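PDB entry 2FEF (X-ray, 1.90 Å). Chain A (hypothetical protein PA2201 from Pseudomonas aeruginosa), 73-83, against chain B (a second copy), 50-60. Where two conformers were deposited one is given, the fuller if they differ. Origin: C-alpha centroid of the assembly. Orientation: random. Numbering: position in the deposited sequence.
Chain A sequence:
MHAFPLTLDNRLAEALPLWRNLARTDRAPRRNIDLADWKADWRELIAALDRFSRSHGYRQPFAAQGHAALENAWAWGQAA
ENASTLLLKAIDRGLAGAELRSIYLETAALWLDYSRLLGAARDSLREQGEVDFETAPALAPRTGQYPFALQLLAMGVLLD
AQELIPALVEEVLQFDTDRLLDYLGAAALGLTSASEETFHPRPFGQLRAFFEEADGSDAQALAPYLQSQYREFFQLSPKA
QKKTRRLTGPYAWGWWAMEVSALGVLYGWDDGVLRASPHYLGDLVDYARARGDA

Chain A (73-83) AWAWGQAAENA
Chain B (50-60) DRFSRSHGYRQ

Residues 73-83 of chain A lie wholly within a helix that extends beyond both ends of the stretch, with phi/psi near -62/-40 and an unbroken i+4 ladder from Gly A77 N to Ala A73 O (3.0 Å) through Ala A83 N to Ala A79 O (2.9 Å). Chain B supplies the last part of a helix that begins earlier in the chain, with Arg B54 at -97/-7, then Ser B55 at -70/151 and a short helical turn (56-59), after which Gln B60 departs at -136/70. The axes of helices 73-83 and 50-54 run at 122° and approach to 11.5 Å; the contacts are made by side chains of chain A reaching side chains and backbone of chain B. Register is set by CA pairs Trp A74-His B56 (6.4 Å) and Gln A78-Ser B55 (6.8 Å); 448 Å² is buried in total.

Trp A74 (chi1 m, chi2 -31°) and His B56 (chi1 t, chi2 -95°) stack face to face: the six-membered ring and the imidazole have centroids 3.6 Å apart and planes 13° from parallel, with Trp A74 CZ2 3.2 Å from His B56 CE1. The stack uses a face of the imidazole, and on its edge His B56 NE2 is hydrogen-bonded elsewhere in the structure.

One turn on, Gln A78 (t, t, chi3 15°) uses both ends of its amide. Gln A78 NE2 donates to Arg B51 O at 3.0 Å and 152°, a carbonyl that also accepts from Arg B54 N at 3.1 Å. Gln A78 OE1 accepts from water 1 at 3.2 Å, and that water accepts from His B56 N at 2.8 Å, satisfying a backbone NH in the first turn of the short helix.

Glu A81 (m, t, chi3 20°) is the ionic centre, each carboxylate oxygen meeting a different arginine near its guanidinium plane. Glu A81 OE1 accepts from Arg B54 NH2 at 3.0 Å and 150°, and weakly from Arg B54 NE at 3.3 Å and 139°; water 2 donates to Glu A81 OE1 at 2.6 Å and accepts from Arg B54 NE at 3.2 Å. Arg B54 is m, m, m with chi4 177°. Glu A81 OE2 receives Arg B59 NH2 at 2.7 Å and 168°, the shortest and straightest direct hydrogen bond between the two stretches. Arg B59 is m, t, chi3 -112°, chi4 168°. Arg B59 NH2 also donates to Arg B54 O at 2.8 Å, and Arg B59 NE donates to the same Arg B54 O at 3.2 Å, so NH2 serves two acceptors, one in each chain.

Asn A82 (m, chi2 166°) accepts at OD1 from Arg B51 NH1, 3.2 Å and 139°; that arginine has two deposited conformers.

Within chain B, Ser B55 OG donates to Phe B52 O (2.6 Å) and, as N-cap, accepts weakly from Tyr B58 N (3.3 Å).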

ATOM      1  N   ALA A  73      -0.227  -8.753  15.786  1.00 23.90           N
ATOM      2  CA  ALA A  73      -0.103 -10.117  15.286  1.00 23.95           C
ATOM      3  C   ALA A  73      -0.809 -10.285  13.954  1.00 23.97           C
ATOM      4  O   ALA A  73      -0.271 -10.899  13.056  1.00 23.27           O
ATOM      5  CB  ALA A  73      -0.664 -11.100  16.292  1.00 24.38           C
ATOM      6  N   TRP A  74      -2.017  -9.753  13.817  1.00 24.46           N
ATOM      7  CA  TRP A  74      -2.708  -9.817  12.506  1.00 25.43           C
ATOM      8  C   TRP A  74      -1.902  -9.228  11.351  1.00 24.91           C
ATOM      9  O   TRP A  74      -1.964  -9.720  10.203  1.00 25.48           O
ATOM     10  CB  TRP A  74      -4.088  -9.149  12.600  1.00 27.32           C
ATOM     11  CG  TRP A  74      -5.012  -9.883  13.599  1.00 30.00           C
ATOM     12  CD1 TRP A  74      -5.002 -11.222  13.896  1.00 33.69           C
ATOM     13  CD2 TRP A  74      -6.056  -9.312  14.392  1.00 33.24           C
ATOM     14  NE1 TRP A  74      -5.963 -11.511  14.854  1.00 34.76           N
ATOM     15  CE2 TRP A  74      -6.621 -10.352  15.166  1.00 32.66           C
ATOM     16  CE3 TRP A  74      -6.573  -8.021  14.520  1.00 34.56           C
ATOM     17  CZ2 TRP A  74      -7.687 -10.142  16.047  1.00 33.73           C
ATOM     18  CZ3 TRP A  74      -7.639  -7.809  15.423  1.00 34.81           C
ATOM     19  CH2 TRP A  74      -8.181  -8.869  16.168  1.00 34.44           C
ATOM     20  N   ALA A  75      -1.200  -8.129  11.611  1.00 24.62           N
ATOM     21  CA  ALA A  75      -0.361  -7.523  10.564  1.00 24.32           C
ATOM     22  C   ALA A  75       0.804  -8.464  10.145  1.00 24.11           C
ATOM     23  O   ALA A  75       1.139  -8.585   8.961  1.00 22.78           O
ATOM     24  CB  ALA A  75       0.135  -6.152  11.020  1.00 24.56           C
ATOM     25  N   TRP A  76       1.382  -9.172  11.121  1.00 22.40           N
ATOM     26  CA  TRP A  76       2.405 -10.179  10.848  1.00 22.13           C
ATOM     27  C   TRP A  76       1.822 -11.304  10.023  1.00 23.05           C
ATOM     28  O   TRP A  76       2.497 -11.821   9.128  1.00 21.71           O
ATOM     29  CB  TRP A  76       2.991 -10.736  12.168  1.00 22.15           C
ATOM     30  CG  TRP A  76       4.017  -9.858  12.821  1.00 22.43           C
ATOM     31  CD1 TRP A  76       3.809  -8.682  13.484  1.00 24.83           C
ATOM     32  CD2 TRP A  76       5.423 -10.098  12.856  1.00 21.22           C
ATOM     33  NE1 TRP A  76       5.012  -8.170  13.933  1.00 23.65           N
ATOM     34  CE2 TRP A  76       6.020  -9.019  13.545  1.00 21.13           C
ATOM     35  CE3 TRP A  76       6.243 -11.130  12.347  1.00 24.42           C
ATOM     36  CZ2 TRP A  76       7.405  -8.951  13.796  1.00 21.81           C
ATOM     37  CZ3 TRP A  76       7.628 -11.055  12.571  1.00 25.43           C
ATOM     38  CH2 TRP A  76       8.199  -9.960  13.301  1.00 21.37           C
ATOM     39  N   GLY A  77       0.557 -11.655  10.304  1.00 23.63           N
ATOM     40  CA  GLY A  77      -0.151 -12.721   9.577  1.00 24.08           C
ATOM     41  C   GLY A  77      -0.340 -12.330   8.121  1.00 24.17           C
ATOM     42  O   GLY A  77      -0.136 -13.129   7.236  1.00 24.41           O
ATOM     43  N   GLN A  78      -0.641 -11.067   7.865  1.00 24.47           N
ATOM     44  CA  GLN A  78      -0.751 -10.641   6.454  1.00 24.46           C
ATOM     45  C   GLN A  78       0.605 -10.566   5.738  1.00 23.81           C
ATOM     46  O   GLN A  78       0.699 -10.898   4.557  1.00 22.22           O
ATOM     47  CB  GLN A  78      -1.511  -9.324   6.382  1.00 25.69           C
ATOM     48  CG  GLN A  78      -1.818  -8.935   4.941  1.00 27.08           C
ATOM     49  CD  GLN A  78      -2.939  -7.898   4.802  1.00 28.31           C
ATOM     50  OE1 GLN A  78      -3.337  -7.237   5.766  1.00 29.12           O
ATOM     51  NE2 GLN A  78      -3.463  -7.764   3.571  1.00 24.29           N
ATOM     52  N   ALA A  79       1.659 -10.142   6.455  1.00 23.21           N
ATOM     53  CA  ALA A  79       3.021 -10.197   5.901  1.00 22.47           C
ATOM     54  C   ALA A  79       3.403 -11.640   5.565  1.00 23.72           C
ATOM     55  O   ALA A  79       4.017 -11.894   4.516  1.00 23.11           O
ATOM     56  CB  ALA A  79       4.024  -9.592   6.871  1.00 23.22           C
ATOM     57  N   ALA A  80       3.073 -12.589   6.456  1.00 24.17           N
ATOM     58  CA  ALA A  80       3.380 -13.993   6.157  1.00 25.12           C
ATOM     59  C   ALA A  80       2.674 -14.440   4.845  1.00 24.63           C
ATOM     60  O   ALA A  80       3.251 -15.146   4.023  1.00 23.94           O
ATOM     61  CB  ALA A  80       2.975 -14.912   7.350  1.00 24.28           C
ATOM     62  N   GLU A  81       1.409 -14.055   4.675  1.00 25.81           N
ATOM     63  CA  GLU A  81       0.685 -14.379   3.446  1.00 25.85           C
ATOM     64  C   GLU A  81       1.357 -13.750   2.252  1.00 24.92           C
ATOM     65  O   GLU A  81       1.462 -14.369   1.194  1.00 24.22           O
ATOM     66  CB  GLU A  81      -0.753 -13.868   3.523  1.00 25.56           C
ATOM     67  CG  GLU A  81      -1.656 -14.732   4.381  1.00 27.92           C
ATOM     68  CD  GLU A  81      -3.131 -14.335   4.279  1.00 30.86           C
ATOM     69  OE1 GLU A  81      -3.533 -13.663   3.289  1.00 31.78           O
ATOM     70  OE2 GLU A  81      -3.867 -14.721   5.217  1.00 37.66           O
ATOM     71  N   ASN A  82       1.776 -12.489   2.396  1.00 23.94           N
ATOM     72  CA  ASN A  82       2.512 -11.806   1.300  1.00 24.66           C
ATOM     73  C   ASN A  82       3.818 -12.544   0.912  1.00 24.03           C
ATOM     74  O   ASN A  82       4.170 -12.650  -0.265  1.00 23.23           O
ATOM     75  CB  ASN A  82       2.867 -10.361   1.712  1.00 23.66           C
ATOM     76  CG  ASN A  82       1.648  -9.451   1.849  1.00 28.34           C
ATOM     77  OD1 ASN A  82       1.754  -8.357   2.416  1.00 26.46           O
ATOM     78  ND2 ASN A  82       0.479  -9.907   1.379  1.00 27.12           N
ATOM     79  N   ALA A  83       4.541 -13.026   1.914  1.00 22.25           N
ATOM     80  CA  ALA A  83       5.760 -13.808   1.677  1.00 23.56           C
ATOM     81  C   ALA A  83       5.417 -15.153   0.990  1.00 23.11           C
ATOM     82  O   ALA A  83       6.146 -15.597   0.090  1.00 24.59           O
ATOM     83  CB  ALA A  83       6.530 -14.065   3.025  1.00 22.98           C
TER
ATOM     84  N   ASP B  50      -7.322  -5.124  -3.019  1.00 23.06           N
ATOM     85  CA  ASP B  50      -6.976  -6.528  -2.792  1.00 24.14           C
ATOM     86  C   ASP B  50      -6.368  -6.713  -1.380  1.00 23.24           C
ATOM     87  O   ASP B  50      -6.708  -7.662  -0.641  1.00 21.91           O
ATOM     88  CB  ASP B  50      -6.002  -7.033  -3.864  1.00 23.30           C
ATOM     89  CG  ASP B  50      -5.918  -8.542  -3.897  1.00 27.09           C
ATOM     90  OD1 ASP B  50      -5.429  -9.152  -2.920  1.00 24.51           O
ATOM     91  OD2 ASP B  50      -6.299  -9.122  -4.926  1.00 28.78           O
ATOM     92  N   ARG B  51      -5.485  -5.794  -1.008  1.00 22.50           N
ATOM     93  CA  ARG B  51      -4.848  -5.774   0.321  0.50 22.90           C
ATOM     94  C   ARG B  51      -5.908  -5.707   1.418  1.00 22.65           C
ATOM     95  O   ARG B  51      -5.898  -6.463   2.409  1.00 22.11           O
ATOM     96  CB  ARG B  51      -3.903  -4.543   0.389  0.50 23.22           C
ATOM     97  CG  ARG B  51      -3.184  -4.310   1.733  0.50 24.83           C
ATOM     98  CD  ARG B  51      -1.763  -3.759   1.528  0.50 28.06           C
ATOM     99  NE  ARG B  51      -1.185  -4.303   0.295  0.50 32.23           N
ATOM    100  CZ  ARG B  51      -0.522  -5.458   0.201  0.50 30.11           C
ATOM    101  NH1 ARG B  51      -0.287  -6.188   1.271  0.50 25.52           N
ATOM    102  NH2 ARG B  51      -0.070  -5.862  -0.979  0.50 31.76           N
ATOM    103  N   PHE B  52      -6.837  -4.769   1.239  1.00 22.67           N
ATOM    104  CA  PHE B  52      -7.980  -4.629   2.147  1.00 23.15           C
ATOM    105  C   PHE B  52      -8.789  -5.939   2.267  1.00 22.98           C
ATOM    106  O   PHE B  52      -9.125  -6.382   3.371  1.00 23.14           O
ATOM    107  CB  PHE B  52      -8.916  -3.505   1.670  1.00 24.52           C
ATOM    108  CG  PHE B  52     -10.189  -3.381   2.504  1.00 25.69           C
ATOM    109  CD1 PHE B  52     -10.114  -3.031   3.862  1.00 27.82           C
ATOM    110  CD2 PHE B  52     -11.435  -3.612   1.926  1.00 26.64           C
ATOM    111  CE1 PHE B  52     -11.288  -2.907   4.625  1.00 26.47           C
ATOM    112  CE2 PHE B  52     -12.602  -3.469   2.667  1.00 24.10           C
ATOM    113  CZ  PHE B  52     -12.537  -3.135   4.014  1.00 25.60           C
ATOM    114  N   SER B  53      -9.054  -6.562   1.136  1.00 22.19           N
ATOM    115  CA  SER B  53      -9.811  -7.839   1.101  1.00 22.78           C
ATOM    116  C   SER B  53      -9.106  -8.983   1.847  1.00 22.79           C
ATOM    117  O   SER B  53      -9.746  -9.984   2.288  1.00 22.86           O
ATOM    118  CB  SER B  53     -10.128  -8.217  -0.378  1.00 22.86           C
ATOM    119  OG  SER B  53      -9.032  -8.933  -0.969  1.00 24.01           O
ATOM    120  N   ARG B  54      -7.784  -8.886   1.983  1.00 21.47           N
ATOM    121  CA  ARG B  54      -7.023  -9.922   2.676  1.00 21.27           C
ATOM    122  C   ARG B  54      -6.757  -9.559   4.128  1.00 22.27           C
ATOM    123  O   ARG B  54      -6.232 -10.394   4.872  1.00 23.38           O
ATOM    124  CB  ARG B  54      -5.706 -10.227   1.955  1.00 22.70           C
ATOM    125  CG  ARG B  54      -5.878 -10.692   0.491  1.00 21.59           C
ATOM    126  CD  ARG B  54      -6.687 -12.025   0.433  1.00 19.77           C
ATOM    127  NE  ARG B  54      -5.962 -13.096   1.128  1.00 25.08           N
ATOM    128  CZ  ARG B  54      -6.430 -14.332   1.302  1.00 27.88           C
ATOM    129  NH1 ARG B  54      -7.620 -14.656   0.829  1.00 26.69           N
ATOM    130  NH2 ARG B  54      -5.713 -15.249   1.949  1.00 28.93           N
ATOM    131  N   SER B  55      -7.112  -8.329   4.530  1.00 21.78           N
ATOM    132  CA  SER B  55      -6.903  -7.865   5.928  1.00 23.21           C
ATOM    133  C   SER B  55      -7.819  -8.558   6.934  1.00 23.12           C
ATOM    134  O   SER B  55      -8.899  -8.994   6.602  1.00 23.94           O
ATOM    135  CB  SER B  55      -7.041  -6.322   6.011  1.00 23.42           C
ATOM    136  OG  SER B  55      -8.400  -5.919   5.796  1.00 24.68           O
ATOM    137  N   HIS B  56      -7.362  -8.695   8.182  1.00 23.43           N
ATOM    138  CA  HIS B  56      -8.189  -9.265   9.236  1.00 24.78           C
ATOM    139  C   HIS B  56      -9.467  -8.458   9.435  1.00 23.90           C
ATOM    140  O   HIS B  56     -10.520  -9.029   9.606  1.00 23.67           O
ATOM    141  CB  HIS B  56      -7.418  -9.318  10.555  1.00 24.33           C
ATOM    142  CG  HIS B  56      -8.157 -10.042  11.632  1.00 27.41           C
ATOM    143  ND1 HIS B  56      -8.942  -9.391  12.558  1.00 32.84           N
ATOM    144  CD2 HIS B  56      -8.293 -11.360  11.885  1.00 31.30           C
ATOM    145  CE1 HIS B  56      -9.502 -10.276  13.362  1.00 30.74           C
ATOM    146  NE2 HIS B  56      -9.117 -11.481  12.983  1.00 33.10           N
ATOM    147  N   GLY B  57      -9.373  -7.131   9.345  1.00 24.28           N
ATOM    148  CA  GLY B  57     -10.561  -6.285   9.589  1.00 25.18           C
ATOM    149  C   GLY B  57     -11.637  -6.416   8.524  1.00 23.74           C
ATOM    150  O   GLY B  57     -12.807  -6.225   8.796  1.00 24.68           O
ATOM    151  N   TYR B  58     -11.255  -6.766   7.302  1.00 23.30           N
ATOM    152  CA  TYR B  58     -12.263  -7.137   6.302  1.00 24.09           C
ATOM    153  C   TYR B  58     -12.821  -8.565   6.538  1.00 24.95           C
ATOM    154  O   TYR B  58     -14.020  -8.798   6.487  1.00 25.19           O
ATOM    155  CB  TYR B  58     -11.678  -7.043   4.900  1.00 23.93           C
ATOM    156  CG  TYR B  58     -12.651  -7.459   3.825  1.00 24.09           C
ATOM    157  CD1 TYR B  58     -13.692  -6.619   3.449  1.00 24.35           C
ATOM    158  CD2 TYR B  58     -12.561  -8.718   3.230  1.00 23.82           C
ATOM    159  CE1 TYR B  58     -14.609  -7.009   2.450  1.00 24.92           C
ATOM    160  CE2 TYR B  58     -13.472  -9.125   2.245  1.00 22.81           C
ATOM    161  CZ  TYR B  58     -14.484  -8.259   1.868  1.00 25.72           C
ATOM    162  OH  TYR B  58     -15.375  -8.671   0.916  1.00 26.92           O
ATOM    163  N   ARG B  59     -11.942  -9.522   6.761  1.00 26.21           N
ATOM    164  CA  ARG B  59     -12.343 -10.919   6.799  1.00 28.02           C
ATOM    165  C   ARG B  59     -13.052 -11.313   8.099  1.00 28.49           C
ATOM    166  O   ARG B  59     -13.807 -12.288   8.128  1.00 29.17           O
ATOM    167  CB  ARG B  59     -11.123 -11.798   6.624  1.00 28.98           C
ATOM    168  CG  ARG B  59     -10.552 -11.808   5.181  1.00 32.15           C
ATOM    169  CD  ARG B  59      -9.732 -13.094   5.042  1.00 40.41           C
ATOM    170  NE  ARG B  59      -8.322 -12.800   4.928  1.00 43.99           N
ATOM    171  CZ  ARG B  59      -7.319 -13.679   5.009  1.00 44.60           C
ATOM    172  NH1 ARG B  59      -7.524 -14.967   5.260  1.00 45.92           N
ATOM    173  NH2 ARG B  59      -6.089 -13.239   4.843  1.00 39.50           N
ATOM    174  N   GLN B  60     -12.774 -10.587   9.175  1.00 28.48           N
ATOM    175  CA  GLN B  60     -13.398 -10.821  10.466  1.00 29.94           C
ATOM    176  C   GLN B  60     -13.782  -9.487  11.059  1.00 29.83           C
ATOM    177  O   GLN B  60     -13.166  -9.062  12.033  1.00 30.61           O
ATOM    178  CB  GLN B  60     -12.419 -11.527  11.421  1.00 30.33           C
ATOM    179  CG  GLN B  60     -11.828 -12.808  10.891  1.00 34.97           C
ATOM    180  CD  GLN B  60     -12.765 -13.981  11.039  1.00 42.24           C
ATOM    181  OE1 GLN B  60     -13.734 -13.931  11.817  1.00 46.52           O
ATOM    182  NE2 GLN B  60     -12.478 -15.065  10.305  1.00 44.79           N
TER
HETATM  183  O   HOH W   1      -4.665  -8.120   8.570  1.00 21.02           O
HETATM  184  O   HOH W   2      -2.951 -12.078   1.362  1.00 25.37           O